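Local structure of Ycf54-like protein (Synechocystis sp. PCC 6803, 5M2P) at residues A[29-34]-A[41-46]; A[50-55]-A[59-64]. The protein probably serves as a component of the magnesium-protoporphyrin IX monomethyl ester cyclase, needed to form protochlorophyllide in chlorophyll synthesis. All coordinates share one frame; numbering follows the deposited sequence.

Contact 1 includes the outermost strand of the four-stranded antiparallel sheet of this small protein, and contact 2 packs on that sheet; they lie on opposite sides of the chain's centre, with their own centres about 24 Å apart. Contact 1 ties helix 21-36 to strand 43-47 through an aromatic pair and a water-bridged polar rim. The chain then runs directly from that strand into contact 2, where the turn at 50-55 packs against helix 58-63; the two contacts share no other touch. Phe43 meets Phe78 of helix 76-86, whereas Phe51 and Leu52 pack on strands 5-13 and 68-73. Contact 1 is partly buried, and contact 2 lies nearer the surface.

Contact 1 of 2, residues A[29-34]-A[41-46]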
ATOM      1  N   GLU A  29       1.125 -11.923  10.293  1.00 12.26           N
ATOM      2  CA  GLU A  29       1.079 -11.911  11.747  1.00 13.86           C
ATOM      3  C   GLU A  29       0.397 -10.676  12.289  1.00 12.10           C
ATOM      4  O   GLU A  29      -0.326 -10.747  13.280  1.00 13.90           O
ATOM      5  CB  GLU A  29       2.479 -12.059  12.344  1.00 18.96           C
ATOM      6  CG  GLU A  29       2.989 -13.491  12.268  1.00 31.85           C
ATOM      7  CD  GLU A  29       2.015 -14.472  12.913  1.00 53.00           C
ATOM      8  OE1 GLU A  29       1.719 -14.295  14.121  1.00 64.99           O
ATOM      9  OE2 GLU A  29       1.520 -15.392  12.206  1.00 48.81           O
ATOM     10  N   ARG A  30       0.586  -9.547  11.611  1.00 11.19           N
ATOM     11  CA  ARG A  30      -0.052  -8.311  12.044  1.00 10.52           C
ATOM     12  C   ARG A  30      -1.580  -8.412  11.875  1.00  9.27           C
ATOM     13  O   ARG A  30      -2.319  -8.032  12.767  1.00 10.73           O
ATOM     14  CB  ARG A  30       0.498  -7.113  11.275  1.00 10.59           C
ATOM     15  CG  ARG A  30       0.053  -5.758  11.801  1.00 11.94           C
ATOM     16  CD  ARG A  30       0.536  -4.652  10.857  1.00 13.01           C
ATOM     17  NE  ARG A  30       0.166  -3.285  11.271  1.00 13.01           N
ATOM     18  CZ  ARG A  30       0.831  -2.575  12.184  1.00 13.15           C
ATOM     19  NH1 ARG A  30       1.897  -3.093  12.789  1.00 15.23           N
ATOM     20  NH2 ARG A  30       0.427  -1.356  12.497  1.00 16.90           N
ATOM     21  N   ARG A  31      -2.043  -8.954  10.750  1.00 10.06           N
ATOM     22  CA  ARG A  31      -3.496  -9.187  10.575  1.00  9.31           C
ATOM     23  C   ARG A  31      -4.054 -10.078  11.674  1.00  8.71           C
ATOM     24  O   ARG A  31      -5.096  -9.806  12.242  1.00  9.80           O
ATOM     25  CB  ARG A  31      -3.816  -9.800   9.210  1.00 10.68           C
ATOM     26  CG  ARG A  31      -3.476  -8.908   8.034  1.00  9.74           C
ATOM     27  CD  ARG A  31      -3.859  -9.538   6.710  1.00 12.96           C
ATOM     28  NE  ARG A  31      -3.337  -8.756   5.618  1.00 15.16           N
ATOM     29  CZ  ARG A  31      -2.238  -9.026   4.924  1.00 15.92           C
ATOM     30  NH1 ARG A  31      -1.524 -10.126   5.145  1.00 16.91           N
ATOM     31  NH2 ARG A  31      -1.879  -8.172   3.976  1.00 18.32           N
ATOM     32  N   ARG A  32      -3.354 -11.162  11.950  1.00 10.51           N
ATOM     33  CA  ARG A  32      -3.795 -12.104  12.960  1.00 10.31           C
ATOM     34  C   ARG A  32      -3.808 -11.481  14.362  1.00 11.43           C
ATOM     35  O   ARG A  32      -4.762 -11.665  15.112  1.00 12.82           O
ATOM     36  CB  ARG A  32      -2.958 -13.385  12.879  1.00 11.91           C
ATOM     37  CG  ARG A  32      -3.221 -14.155  11.585  1.00 13.74           C
ATOM     38  CD  ARG A  32      -2.401 -15.434  11.364  1.00 18.13           C
ATOM     39  NE  ARG A  32      -2.856 -16.549  12.199  1.00 25.45           N
ATOM     40  CZ  ARG A  32      -3.975 -17.274  12.025  1.00 24.20           C
ATOM     41  NH1 ARG A  32      -4.859 -17.014  11.049  1.00 23.39           N
ATOM     42  NH2 ARG A  32      -4.235 -18.257  12.880  1.00 29.57           N
ATOM     43  N   ASP A  33      -2.787 -10.684  14.683  1.00 12.01           N
ATOM     44  CA  ASP A  33      -2.726  -9.976  15.958  1.00 13.04           C
ATOM     45  C   ASP A  33      -3.861  -8.970  16.100  1.00 11.82           C
ATOM     46  O   ASP A  33      -4.449  -8.825  17.186  1.00 14.15           O
ATOM     47  CB  ASP A  33      -1.373  -9.258  16.128  1.00 14.29           C
ATOM     48  CG  ASP A  33      -0.187 -10.218  16.329  1.00 19.26           C
ATOM     49  OD1 ASP A  33      -0.386 -11.426  16.592  1.00 23.57           O
ATOM     50  OD2 ASP A  33       0.978  -9.760  16.234  1.00 26.30           O
ATOM     51  N   TYR A  34      -4.160  -8.250  15.009  1.00 11.43           N
ATOM     52  CA  TYR A  34      -5.272  -7.313  15.049  1.00 10.45           C
ATOM     53  C   TYR A  34      -6.568  -8.048  15.406  1.00 10.56           C
ATOM     54  O   TYR A  34      -7.363  -7.563  16.220  1.00 11.75           O
ATOM     55  CB  TYR A  34      -5.443  -6.593  13.726  1.00  9.87           C
ATOM     56  CG  TYR A  34      -4.672  -5.301  13.542  1.00 10.60           C
ATOM     57  CD1 TYR A  34      -3.326  -5.181  13.864  1.00 11.76           C
ATOM     58  CD2 TYR A  34      -5.315  -4.197  12.995  1.00 10.51           C
ATOM     59  CE1 TYR A  34      -2.647  -3.979  13.603  1.00 13.15           C
ATOM     60  CE2 TYR A  34      -4.659  -3.005  12.738  1.00 13.04           C
ATOM     61  CZ  TYR A  34      -3.331  -2.896  13.061  1.00 13.55           C
ATOM     62  OH  TYR A  34      -2.672  -1.724  12.781  1.00 15.86           O
ATOM     63  N   ILE A  41      -8.724  -3.647  11.017  1.00 11.07           N
ATOM     64  CA  ILE A  41      -7.615  -3.682  10.087  1.00  9.27           C
ATOM     65  C   ILE A  41      -7.560  -2.314   9.403  1.00 10.13           C
ATOM     66  O   ILE A  41      -8.568  -1.810   8.915  1.00 10.90           O
ATOM     67  CB  ILE A  41      -7.828  -4.780   9.020  1.00 11.77           C
ATOM     68  CG1 ILE A  41      -7.732  -6.180   9.638  1.00 12.34           C
ATOM     69  CG2 ILE A  41      -6.820  -4.623   7.893  1.00 12.01           C
ATOM     70  CD1 ILE A  41      -6.361  -6.613  10.073  1.00 13.22           C
ATOM     71  N   ASP A  42      -6.380  -1.702   9.408  1.00  9.31           N
ATOM     72  CA  ASP A  42      -6.165  -0.380   8.802  1.00  8.86           C
ATOM     73  C   ASP A  42      -4.961  -0.393   7.868  1.00  7.20           C
ATOM     74  O   ASP A  42      -4.359   0.656   7.612  1.00  8.69           O
ATOM     75  CB  ASP A  42      -6.019   0.697   9.878  1.00  9.95           C
ATOM     76  CG  ASP A  42      -4.786   0.512  10.742  1.00 10.60           C
ATOM     77  OD1 ASP A  42      -4.096  -0.521  10.623  1.00  9.69           O
ATOM     78  OD2 ASP A  42      -4.512   1.441  11.541  1.00 14.14           O
ATOM     79  N   PHE A  43      -4.625  -1.566   7.345  1.00  7.05           N
ATOM     80  CA  PHE A  43      -3.539  -1.719   6.388  1.00  7.66           C
ATOM     81  C   PHE A  43      -3.925  -2.859   5.473  1.00  8.37           C
ATOM     82  O   PHE A  43      -4.582  -3.804   5.904  1.00  8.13           O
ATOM     83  CB  PHE A  43      -2.184  -2.009   7.081  1.00  7.80           C
ATOM     84  CG  PHE A  43      -2.174  -3.297   7.849  1.00  8.01           C
ATOM     85  CD1 PHE A  43      -2.736  -3.383   9.113  1.00  9.06           C
ATOM     86  CD2 PHE A  43      -1.660  -4.464   7.281  1.00  8.68           C
ATOM     87  CE1 PHE A  43      -2.798  -4.600   9.787  1.00  8.97           C
ATOM     88  CE2 PHE A  43      -1.705  -5.660   7.961  1.00  9.89           C
ATOM     89  CZ  PHE A  43      -2.265  -5.728   9.227  1.00 10.61           C
ATOM     90  N   TRP A  44      -3.487  -2.766   4.230  1.00  7.17           N
ATOM     91  CA  TRP A  44      -3.901  -3.660   3.177  1.00  7.62           C
ATOM     92  C   TRP A  44      -2.793  -3.768   2.138  1.00  8.22           C
ATOM     93  O   TRP A  44      -2.052  -2.829   1.904  1.00  9.77           O
ATOM     94  CB  TRP A  44      -5.175  -3.152   2.488  1.00  9.28           C
ATOM     95  CG  TRP A  44      -6.289  -2.748   3.418  1.00 10.65           C
ATOM     96  CD1 TRP A  44      -7.311  -3.528   3.858  1.00 11.24           C
ATOM     97  CD2 TRP A  44      -6.467  -1.469   4.024  1.00 10.25           C
ATOM     98  NE1 TRP A  44      -8.102  -2.815   4.703  1.00 12.45           N
ATOM     99  CE2 TRP A  44      -7.617  -1.546   4.816  1.00 10.46           C
ATOM    100  CE3 TRP A  44      -5.764  -0.258   3.975  1.00  9.95           C
ATOM    101  CZ2 TRP A  44      -8.083  -0.460   5.557  1.00 10.81           C
ATOM    102  CZ3 TRP A  44      -6.227   0.814   4.707  1.00 10.39           C
ATOM    103  CH2 TRP A  44      -7.384   0.706   5.472  1.00 11.54           C
ATOM    104  N   GLN A  45      -2.745  -4.908   1.464  1.00  8.71           N
ATOM    105  CA  GLN A  45      -1.909  -5.085   0.323  1.00  8.67           C
ATOM    106  C   GLN A  45      -2.811  -5.112  -0.898  1.00  8.90           C
ATOM    107  O   GLN A  45      -3.771  -5.900  -0.945  1.00 11.96           O
ATOM    108  CB  GLN A  45      -1.090  -6.368   0.462  1.00 10.05           C
ATOM    109  CG  GLN A  45      -0.230  -6.657  -0.765  1.00 12.00           C
ATOM    110  CD  GLN A  45       0.893  -7.661  -0.488  1.00 14.31           C
ATOM    111  OE1 GLN A  45       1.734  -7.438   0.370  1.00 19.03           O
ATOM    112  NE2 GLN A  45       0.914  -8.747  -1.238  1.00 19.52           N
ATOM    113  N   VAL A  46      -2.525  -4.243  -1.859  1.00  8.35           N
ATOM    114  CA  VAL A  46      -3.365  -4.061  -3.043  1.00  8.59           C
ATOM    115  C   VAL A  46      -2.519  -4.354  -4.259  1.00  8.92           C
ATOM    116  O   VAL A  46      -1.538  -3.680  -4.523  1.00  8.99           O
ATOM    117  CB  VAL A  46      -3.907  -2.606  -3.127  1.00  9.27           C
ATOM    118  CG1 VAL A  46      -4.803  -2.442  -4.356  1.00 10.27           C
ATOM    119  CG2 VAL A  46      -4.664  -2.227  -1.863  1.00 10.09           C
TER
HETATM  120  O   HOH W   1      -1.366  -0.266  10.313  1.00 17.82           O
HETATM  121  O   HOH W   2      -5.007  -6.496   5.315  1.00 16.01           O
HETATM  122  O   HOH W   3      -4.383  -7.055   2.550  1.00 16.87           O
HETATM  123  O   HOH W   4      -2.875   1.064  13.559  1.00 28.26           O
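Ile41 starts the crossing: its CD1 methyl rests 3.8 Å from Tyr34 CB and also reaches Arg31 CA, covering the base of the tyrosine. Next comes Asp42, whose OD1 accepts a hydrogen bond from Tyr34 OH at 2.9 Å, met on the syn side and 27° out of the carboxylate plane. Water 4 donates to both Tyr34 OH and Asp42 OD2, while water 1 accepts from Arg30 NH2 and donates to Asp42 OD1, bridging two opposite charges that do not touch directly.

Phe43 is the hydrophobic centre, and its ring also meets that of Phe78. Its edge drives into the tyrosine face in a T-shaped stack, planes at 77°, with CE1 over the middle of the Tyr34 ring. Arg30 starts with CG anti to the backbone N (chi1 -171°) and stays extended to NE, which lays CD over one phenylalanine face, 3.6 Å from the ring centroid, as a CH-pi contact. Arg31 CG closes in on Phe43 CZ at 3.6 Å, and water 2 bridges Arg31 NE to Phe43 O. Replacing Tyr34 with an alanine would probably leave the Phe43 edge without its aromatic face and Asp42 OD1 without its hydroxyl donor.

Further along, Gln45 CB lies 4.0 Å from Arg31 NH2. Together these contacts pack helix 21-36 on the outermost strand, 43-47, of the four-stranded antiparallel sheet, an alpha+beta arrangement.

Contact 2 of 2, residues A[50-55]-A[59-64]; sequences AFLNAP and EAKAKA
The carboxamide of Asn53 is met from above its plane: Lys61 NZ donates to OD1 at 2.9 Å, lying 36° out of the carbonyl plane, with a C=O...N angle of 143°, so the bond misses the lone pairs. The other flat group here, the Phe51 ring, takes no part in the contact with 59-64 and packs on the sheet, where it meets the rings of Tyr9 and Phe94 at moderate tilts.

A 3-10 segment at 50-53 and helix 58-63, joined by a short connection, pack side by side here on the antiparallel sheet of this alpha+beta fold. A chi1 of -177° swings Lys61 CG away from its own N, and the chain stays extended to NZ, a reach that carries the ammonium group to Asn53. On the way its methylenes pass alongside the turn, CD coming within 3.5 Å of Leu52 O. The lysine thereby straps the turn on the outside, where both Lys61 and Asn53 are exposed.

Underneath, Leu52 is buried and fills the angle between turn and helix. Its CG lies 3.9 Å from Lys61 CB, and farther in the residue touches Leu11 and Asn68, with Ala60 and Ala64 likewise packed on strand 5-13. The two methyls part to separate alanines: Leu52 CD1 sits 3.9 Å from Ala60 CB, and Leu52 CD2 sits 4.0 Å from Ala64 CB.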
ATOM      1  N   ALA A  50      -5.506   0.686  -8.334  1.00  9.51           N
ATOM      2  CA  ALA A  50      -6.166   1.684  -9.158  1.00 10.73           C
ATOM      3  C   ALA A  50      -5.842   3.112  -8.745  1.00 10.01           C
ATOM      4  O   ALA A  50      -5.943   4.041  -9.537  1.00 12.19           O
ATOM      5  CB  ALA A  50      -7.659   1.472  -9.090  1.00 11.74           C
ATOM      6  N   PHE A  51      -5.441   3.321  -7.493  1.00  9.31           N
ATOM      7  CA  PHE A  51      -5.115   4.699  -7.073  1.00  9.48           C
ATOM      8  C   PHE A  51      -4.001   5.332  -7.888  1.00  9.14           C
ATOM      9  O   PHE A  51      -3.919   6.556  -7.991  1.00  9.84           O
ATOM     10  CB  PHE A  51      -4.844   4.825  -5.556  1.00  9.50           C
ATOM     11  CG  PHE A  51      -3.552   4.192  -5.052  1.00  9.65           C
ATOM     12  CD1 PHE A  51      -2.307   4.720  -5.373  1.00 10.23           C
ATOM     13  CD2 PHE A  51      -3.594   3.116  -4.163  1.00  9.35           C
ATOM     14  CE1 PHE A  51      -1.135   4.176  -4.853  1.00 10.20           C
ATOM     15  CE2 PHE A  51      -2.420   2.560  -3.671  1.00  9.56           C
ATOM     16  CZ  PHE A  51      -1.211   3.094  -4.013  1.00  9.89           C
ATOM     17  N   LEU A  52      -3.152   4.501  -8.490  1.00  9.03           N
ATOM     18  CA  LEU A  52      -2.022   5.002  -9.232  1.00 10.51           C
ATOM     19  C   LEU A  52      -2.422   5.789 -10.467  1.00 10.18           C
ATOM     20  O   LEU A  52      -1.596   6.517 -11.015  1.00 12.01           O
ATOM     21  CB  LEU A  52      -1.106   3.840  -9.598  1.00 12.74           C
ATOM     22  CG  LEU A  52       0.354   4.136  -9.871  1.00 12.82           C
ATOM     23  CD1 LEU A  52       1.003   4.970  -8.761  1.00 12.84           C
ATOM     24  CD2 LEU A  52       1.039   2.795 -10.053  1.00 13.09           C
ATOM     25  N   ASN A  53      -3.691   5.650 -10.904  1.00  8.97           N
ATOM     26  CA  ASN A  53      -4.184   6.397 -12.061  1.00 10.11           C
ATOM     27  C   ASN A  53      -4.662   7.825 -11.731  1.00 10.02           C
ATOM     28  O   ASN A  53      -5.008   8.596 -12.616  1.00 12.39           O
ATOM     29  CB  ASN A  53      -5.339   5.651 -12.730  1.00 13.48           C
ATOM     30  CG  ASN A  53      -4.906   4.404 -13.445  1.00 16.79           C
ATOM     31  OD1 ASN A  53      -3.733   4.234 -13.799  1.00 20.66           O
ATOM     32  ND2 ASN A  53      -5.856   3.489 -13.623  1.00 17.55           N
ATOM     33  N   ALA A  54      -4.653   8.193 -10.460  1.00  9.20           N
ATOM     34  CA  ALA A  54      -5.126   9.518 -10.057  1.00  9.88           C
ATOM     35  C   ALA A  54      -4.151  10.568 -10.539  1.00  8.12           C
ATOM     36  O   ALA A  54      -2.940  10.373 -10.460  1.00  7.62           O
ATOM     37  CB  ALA A  54      -5.275   9.614  -8.571  1.00 11.42           C
ATOM     38  N   PRO A  55      -4.633  11.730 -11.013  1.00  8.45           N
ATOM     39  CA  PRO A  55      -3.709  12.748 -11.494  1.00  8.32           C
ATOM     40  C   PRO A  55      -2.681  13.212 -10.467  1.00  7.70           C
ATOM     41  O   PRO A  55      -1.548  13.516 -10.848  1.00  8.23           O
ATOM     42  CB  PRO A  55      -4.626  13.876 -11.927  1.00  9.69           C
ATOM     43  CG  PRO A  55      -5.930  13.227 -12.227  1.00 12.32           C
ATOM     44  CD  PRO A  55      -6.043  12.050 -11.322  1.00 10.33           C
ATOM     45  N   GLU A  59       3.409  11.471 -10.934  1.00 12.38           N
ATOM     46  CA  GLU A  59       4.864  11.302 -10.792  0.50 11.45           C
ATOM     47  C   GLU A  59       5.173   9.869 -10.379  1.00 11.70           C
ATOM     48  O   GLU A  59       6.059   9.224 -10.910  1.00 12.81           O
ATOM     49  CB  GLU A  59       5.451  12.277  -9.749  0.50 12.71           C
ATOM     50  CG  GLU A  59       6.932  12.056  -9.444  0.50 15.65           C
ATOM     51  CD  GLU A  59       7.449  12.883  -8.285  0.50 19.07           C
ATOM     52  OE1 GLU A  59       6.835  13.907  -7.939  0.50 23.99           O
ATOM     53  OE2 GLU A  59       8.493  12.505  -7.721  0.50 21.97           O
ATOM     54  N   ALA A  60       4.430   9.374  -9.405  1.00 10.76           N
ATOM     55  CA  ALA A  60       4.594   7.994  -8.965  1.00 10.79           C
ATOM     56  C   ALA A  60       4.353   7.003 -10.093  1.00 11.15           C
ATOM     57  O   ALA A  60       5.131   6.072 -10.289  1.00 11.98           O
ATOM     58  CB  ALA A  60       3.698   7.674  -7.777  1.00 10.83           C
ATOM     59  N   LYS A  61       3.269   7.198 -10.842  1.00  9.96           N
ATOM     60  CA  LYS A  61       2.951   6.287 -11.936  1.00 10.11           C
ATOM     61  C   LYS A  61       4.064   6.285 -12.986  1.00 11.22           C
ATOM     62  O   LYS A  61       4.424   5.237 -13.530  1.00 13.52           O
ATOM     63  CB  LYS A  61       1.604   6.632 -12.575  1.00 11.05           C
ATOM     64  CG  LYS A  61       1.246   5.641 -13.651  1.00 14.42           C
ATOM     65  CD  LYS A  61      -0.157   5.815 -14.159  1.00 15.36           C
ATOM     66  CE  LYS A  61      -0.464   4.763 -15.205  1.00 18.25           C
ATOM     67  NZ  LYS A  61      -1.783   5.007 -15.832  1.00 23.22           N
ATOM     68  N   ALA A  62       4.609   7.458 -13.260  1.00 10.67           N
ATOM     69  CA  ALA A  62       5.712   7.589 -14.212  1.00 12.16           C
ATOM     70  C   ALA A  62       6.993   6.881 -13.793  1.00 12.48           C
ATOM     71  O   ALA A  62       7.836   6.573 -14.614  1.00 17.86           O
ATOM     72  CB  ALA A  62       6.010   9.054 -14.439  1.00 13.14           C
ATOM     73  N   LYS A  63       7.166   6.677 -12.497  1.00 11.99           N
ATOM     74  CA  LYS A  63       8.317   5.960 -11.948  1.00 11.98           C
ATOM     75  C   LYS A  63       8.059   4.468 -11.700  1.00 12.65           C
ATOM     76  O   LYS A  63       9.009   3.755 -11.394  1.00 14.75           O
ATOM     77  CB  LYS A  63       8.761   6.616 -10.635  1.00 11.92           C
ATOM     78  CG  LYS A  63       9.306   8.025 -10.788  1.00 13.75           C
ATOM     79  CD  LYS A  63       9.529   8.774  -9.485  1.00 13.71           C
ATOM     80  CE  LYS A  63      10.391   9.996  -9.710  1.00 18.03           C
ATOM     81  NZ  LYS A  63      10.535  10.874  -8.527  1.00 21.02           N
ATOM     82  N   ALA A  64       6.808   4.002 -11.792  1.00 13.46           N
ATOM     83  CA  ALA A  64       6.395   2.721 -11.218  1.00 13.01           C
ATOM     84  C   ALA A  64       6.762   1.523 -12.069  1.00 12.13           C
ATOM     85  O   ALA A  64       6.711   1.613 -13.306  1.00 14.83           O
ATOM     86  CB  ALA A  64       4.879   2.724 -11.010  1.00 15.39           C
TER